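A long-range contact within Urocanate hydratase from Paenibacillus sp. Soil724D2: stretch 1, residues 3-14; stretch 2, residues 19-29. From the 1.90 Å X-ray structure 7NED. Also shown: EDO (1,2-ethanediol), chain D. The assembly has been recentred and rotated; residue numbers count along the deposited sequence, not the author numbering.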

# COMPACT_ATOMS: atom_id res chain seq x y z
N ARG A 3 33.86 -9.64 -6.16
CA ARG A 3 32.73 -9.13 -5.39
C ARG A 3 32.36 -7.72 -5.83
O ARG A 3 33.24 -6.90 -6.12
CB ARG A 3 33.08 -9.16 -3.90
CG ARG A 3 31.90 -9.27 -2.98
CD ARG A 3 32.23 -10.07 -1.72
NE ARG A 3 31.04 -10.15 -0.89
CZ ARG A 3 30.56 -9.10 -0.24
NH1 ARG A 3 29.45 -9.20 0.49
NH2 ARG A 3 31.18 -7.94 -0.34
N ILE A 4 31.06 -7.43 -5.89
CA ILE A 4 30.63 -6.10 -6.27
C ILE A 4 30.97 -5.14 -5.15
O ILE A 4 30.75 -5.44 -3.96
CB ILE A 4 29.12 -6.07 -6.56
CG1 ILE A 4 28.82 -6.78 -7.88
CG2 ILE A 4 28.62 -4.64 -6.58
CD1 ILE A 4 27.39 -7.33 -7.96
N THR A 5 31.49 -3.98 -5.52
CA THR A 5 31.74 -2.91 -4.56
C THR A 5 31.23 -1.61 -5.15
O THR A 5 31.14 -1.45 -6.37
CB THR A 5 33.24 -2.76 -4.23
OG1 THR A 5 33.96 -2.54 -5.46
CG2 THR A 5 33.77 -4.00 -3.52
N ALA A 6 30.87 -0.68 -4.26
CA ALA A 6 30.48 0.64 -4.72
C ALA A 6 31.66 1.37 -5.34
O ALA A 6 32.78 1.34 -4.81
CB ALA A 6 29.90 1.46 -3.56
N ALA A 7 31.38 2.07 -6.43
CA ALA A 7 32.36 3.00 -6.98
C ALA A 7 32.77 4.01 -5.92
O ALA A 7 31.93 4.55 -5.19
CB ALA A 7 31.79 3.71 -8.21
N ARG A 8 34.06 4.27 -5.82
CA ARG A 8 34.63 5.32 -4.99
C ARG A 8 35.10 6.45 -5.88
O ARG A 8 35.42 6.23 -7.05
CB ARG A 8 35.85 4.82 -4.21
CG ARG A 8 35.57 4.39 -2.81
CD ARG A 8 34.66 3.24 -2.82
NE ARG A 8 34.65 2.60 -1.51
CZ ARG A 8 33.96 1.50 -1.22
NH1 ARG A 8 33.24 0.92 -2.16
NH2 ARG A 8 34.06 0.95 -0.01
N GLY A 9 35.21 7.64 -5.29
CA GLY A 9 35.74 8.79 -5.99
C GLY A 9 34.66 9.63 -6.65
O GLY A 9 33.46 9.53 -6.36
N LEU A 10 35.11 10.47 -7.58
CA LEU A 10 34.26 11.53 -8.09
C LEU A 10 33.96 11.39 -9.57
O LEU A 10 33.44 12.35 -10.17
CB LEU A 10 34.89 12.89 -7.80
CG LEU A 10 35.14 13.12 -6.31
CD1 LEU A 10 35.85 14.44 -6.12
CD2 LEU A 10 33.84 13.08 -5.48
N GLU A 11 34.24 10.25 -10.17
CA GLU A 11 33.99 10.06 -11.57
C GLU A 11 32.55 9.60 -11.73
O GLU A 11 32.18 8.54 -11.22
CB GLU A 11 34.95 9.05 -12.19
CG GLU A 11 34.74 8.93 -13.68
CD GLU A 11 35.70 7.97 -14.36
OE1 GLU A 11 36.46 7.26 -13.67
OE2 GLU A 11 35.73 7.95 -15.60
N LEU A 12 31.75 10.39 -12.41
CA LEU A 12 30.36 10.01 -12.68
C LEU A 12 30.26 8.89 -13.70
O LEU A 12 30.89 8.95 -14.77
CB LEU A 12 29.59 11.23 -13.17
CG LEU A 12 29.18 12.29 -12.15
CD1 LEU A 12 28.41 13.40 -12.89
CD2 LEU A 12 28.29 11.64 -11.11
N ARG A 13 29.46 7.86 -13.41
CA ARG A 13 29.07 6.92 -14.44
C ARG A 13 27.68 7.22 -14.99
O ARG A 13 27.33 6.72 -16.06
CB ARG A 13 29.10 5.49 -13.89
CG ARG A 13 30.51 5.16 -13.37
CD ARG A 13 30.45 3.92 -12.52
NE ARG A 13 29.69 4.22 -11.33
CZ ARG A 13 29.31 3.28 -10.48
NH1 ARG A 13 29.62 2.02 -10.72
NH2 ARG A 13 28.63 3.61 -9.39
N CYS A 14 26.92 8.04 -14.29
CA CYS A 14 25.57 8.41 -14.66
C CYS A 14 25.57 9.84 -15.15
O CYS A 14 26.60 10.52 -15.16
CB CYS A 14 24.63 8.27 -13.47
SG CYS A 14 24.69 6.64 -12.73
N GLN A 19 21.55 10.54 -9.71
CA GLN A 19 21.44 9.20 -10.24
C GLN A 19 22.62 8.35 -9.75
O GLN A 19 22.44 7.20 -9.33
CB GLN A 19 21.41 9.23 -11.77
CG GLN A 19 20.29 10.11 -12.39
CD GLN A 19 20.72 11.54 -12.62
OE1 GLN A 19 21.36 12.16 -11.78
NE2 GLN A 19 20.38 12.07 -13.79
N GLU A 20 23.82 8.91 -9.80
CA GLU A 20 24.99 8.18 -9.34
C GLU A 20 24.84 7.73 -7.89
O GLU A 20 25.28 6.63 -7.50
CB GLU A 20 26.22 9.07 -9.51
CG GLU A 20 27.55 8.41 -9.07
CD GLU A 20 28.11 7.44 -10.12
OE1 GLU A 20 27.79 7.59 -11.32
OE2 GLU A 20 28.91 6.54 -9.75
N ALA A 21 24.24 8.59 -7.06
CA ALA A 21 24.09 8.26 -5.65
C ALA A 21 23.27 6.99 -5.48
O ALA A 21 23.66 6.07 -4.74
CB ALA A 21 23.45 9.42 -4.88
N LEU A 22 22.16 6.88 -6.22
CA LEU A 22 21.34 5.69 -6.10
C LEU A 22 22.09 4.47 -6.61
O LEU A 22 21.95 3.38 -6.04
CB LEU A 22 20.01 5.86 -6.86
CG LEU A 22 19.21 7.08 -6.39
CD1 LEU A 22 17.88 7.23 -7.19
CD2 LEU A 22 18.95 7.03 -4.86
N LEU A 23 22.84 4.61 -7.71
CA LEU A 23 23.61 3.48 -8.23
C LEU A 23 24.64 3.02 -7.20
O LEU A 23 24.79 1.82 -6.94
CB LEU A 23 24.32 3.86 -9.55
CG LEU A 23 25.27 2.79 -10.12
CD1 LEU A 23 24.48 1.48 -10.40
CD2 LEU A 23 25.94 3.30 -11.38
N ARG A 24 25.32 3.96 -6.58
CA ARG A 24 26.31 3.57 -5.57
C ARG A 24 25.66 2.98 -4.34
O ARG A 24 26.27 2.14 -3.67
CB ARG A 24 27.17 4.77 -5.20
CG ARG A 24 28.05 5.17 -6.36
CD ARG A 24 29.05 6.26 -5.95
NE ARG A 24 29.81 6.68 -7.13
CZ ARG A 24 30.95 7.37 -7.07
NH1 ARG A 24 31.47 7.73 -5.88
NH2 ARG A 24 31.56 7.70 -8.19
N MET A 25 24.46 3.44 -3.97
CA MET A 25 23.80 2.82 -2.83
C MET A 25 23.41 1.38 -3.14
O MET A 25 23.49 0.49 -2.28
CB MET A 25 22.57 3.67 -2.46
CG MET A 25 22.97 4.96 -1.81
SD MET A 25 21.51 5.83 -1.34
CE MET A 25 21.13 5.16 0.30
N LEU A 26 22.97 1.14 -4.37
CA LEU A 26 22.73 -0.24 -4.80
C LEU A 26 24.00 -1.08 -4.67
O LEU A 26 23.99 -2.17 -4.08
CB LEU A 26 22.18 -0.26 -6.23
CG LEU A 26 22.13 -1.61 -6.94
CD1 LEU A 26 21.30 -2.65 -6.17
CD2 LEU A 26 21.61 -1.47 -8.36
N GLU A 27 25.11 -0.58 -5.21
CA GLU A 27 26.36 -1.30 -5.10
C GLU A 27 26.72 -1.51 -3.64
O GLU A 27 27.21 -2.58 -3.25
CB GLU A 27 27.46 -0.54 -5.82
CG GLU A 27 27.24 -0.51 -7.31
CD GLU A 27 28.18 0.44 -8.01
OE1 GLU A 27 28.57 1.47 -7.44
OE2 GLU A 27 28.56 0.13 -9.15
N ASN A 28 26.49 -0.48 -2.82
CA ASN A 28 26.90 -0.50 -1.42
C ASN A 28 26.13 -1.53 -0.60
O ASN A 28 26.70 -2.16 0.30
CB ASN A 28 26.73 0.90 -0.81
CG ASN A 28 27.34 1.01 0.57
OD1 ASN A 28 28.51 0.62 0.77
ND2 ASN A 28 26.57 1.55 1.54
N VAL A 29 24.82 -1.72 -0.86
CA VAL A 29 24.12 -2.74 -0.08
C VAL A 29 24.60 -4.13 -0.50
O VAL A 29 24.56 -5.07 0.30
CB VAL A 29 22.58 -2.65 -0.16
CG1 VAL A 29 22.09 -1.26 0.27
CG2 VAL A 29 22.07 -3.00 -1.55
C1 EDO D . 29.33 -13.34 -0.77
O1 EDO D . 28.31 -13.77 -1.63
C2 EDO D . 29.15 -11.89 -0.45
O2 EDO D . 28.23 -11.65 0.60

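Residues 19-29 are helical throughout, as the i to i+4 backbone hydrogen bonds attest, from Leu23 N to Gln19 O at 3.1 Å through Val29 N to Met25 O at 2.9 Å. Residues 3-14 form no regular helix or strand. The chain of this stretch runs antiparallel to the helix: Ala6 CA lies 4.6 Å from Glu27 CA, and Cys14 CA lies 5.4 Å from Glu20 CA. Backbone N-H and carbonyl groups of this irregular stretch meet helix side chains. Ala7 N donates to Glu27 OE1 (3.0 Å, 167°), and Arg13 N donates to Glu20 OE1 (2.7 Å, 150°); Cys14 N adds a weak hydrogen bond to that same Glu20 OE1 at 3.1 Å. In the opposite sense, Arg24 NH1 donates to Gly9 O (2.7 Å, 155°). Ala7 O is also 3.3 Å from Arg24 NH1, but it lies over the guanidinium face and the angle is too poor for a hydrogen bond. Gly9 has phi/psi of 93/-163°, where a CB would be jammed against the preceding carbonyl O.

Among the side chains, Arg13 bridges two helix carboxylates, Glu20 and Glu27, seven residues or about two turns apart. Its NE lies 2.9 Å from Glu20 OE2 and its NH1 2.7 Å from Glu27 OE2, both salt bridges, and both acceptors sit at the guanidinium edge, near its plane. Arg13 NH2 joins them, donating to Glu27 OE1 at 2.9 Å and Glu20 OE2 at 3.0 Å. Glu20 OE2 also accepts from Arg24 NE at 2.8 Å, a salt bridge within the helix, so one carboxylate oxygen serves both arginines and offsets the like charges of Arg13 NH2 and Arg24 NE, 4.0 Å apart.

Apolar packing flanks this network: Leu23 CD2 covers one face of the Arg13 guanidinium and meets Cys14 SG at 3.8 Å, while Ala6 CA packs 3.4 Å from Glu27 CB.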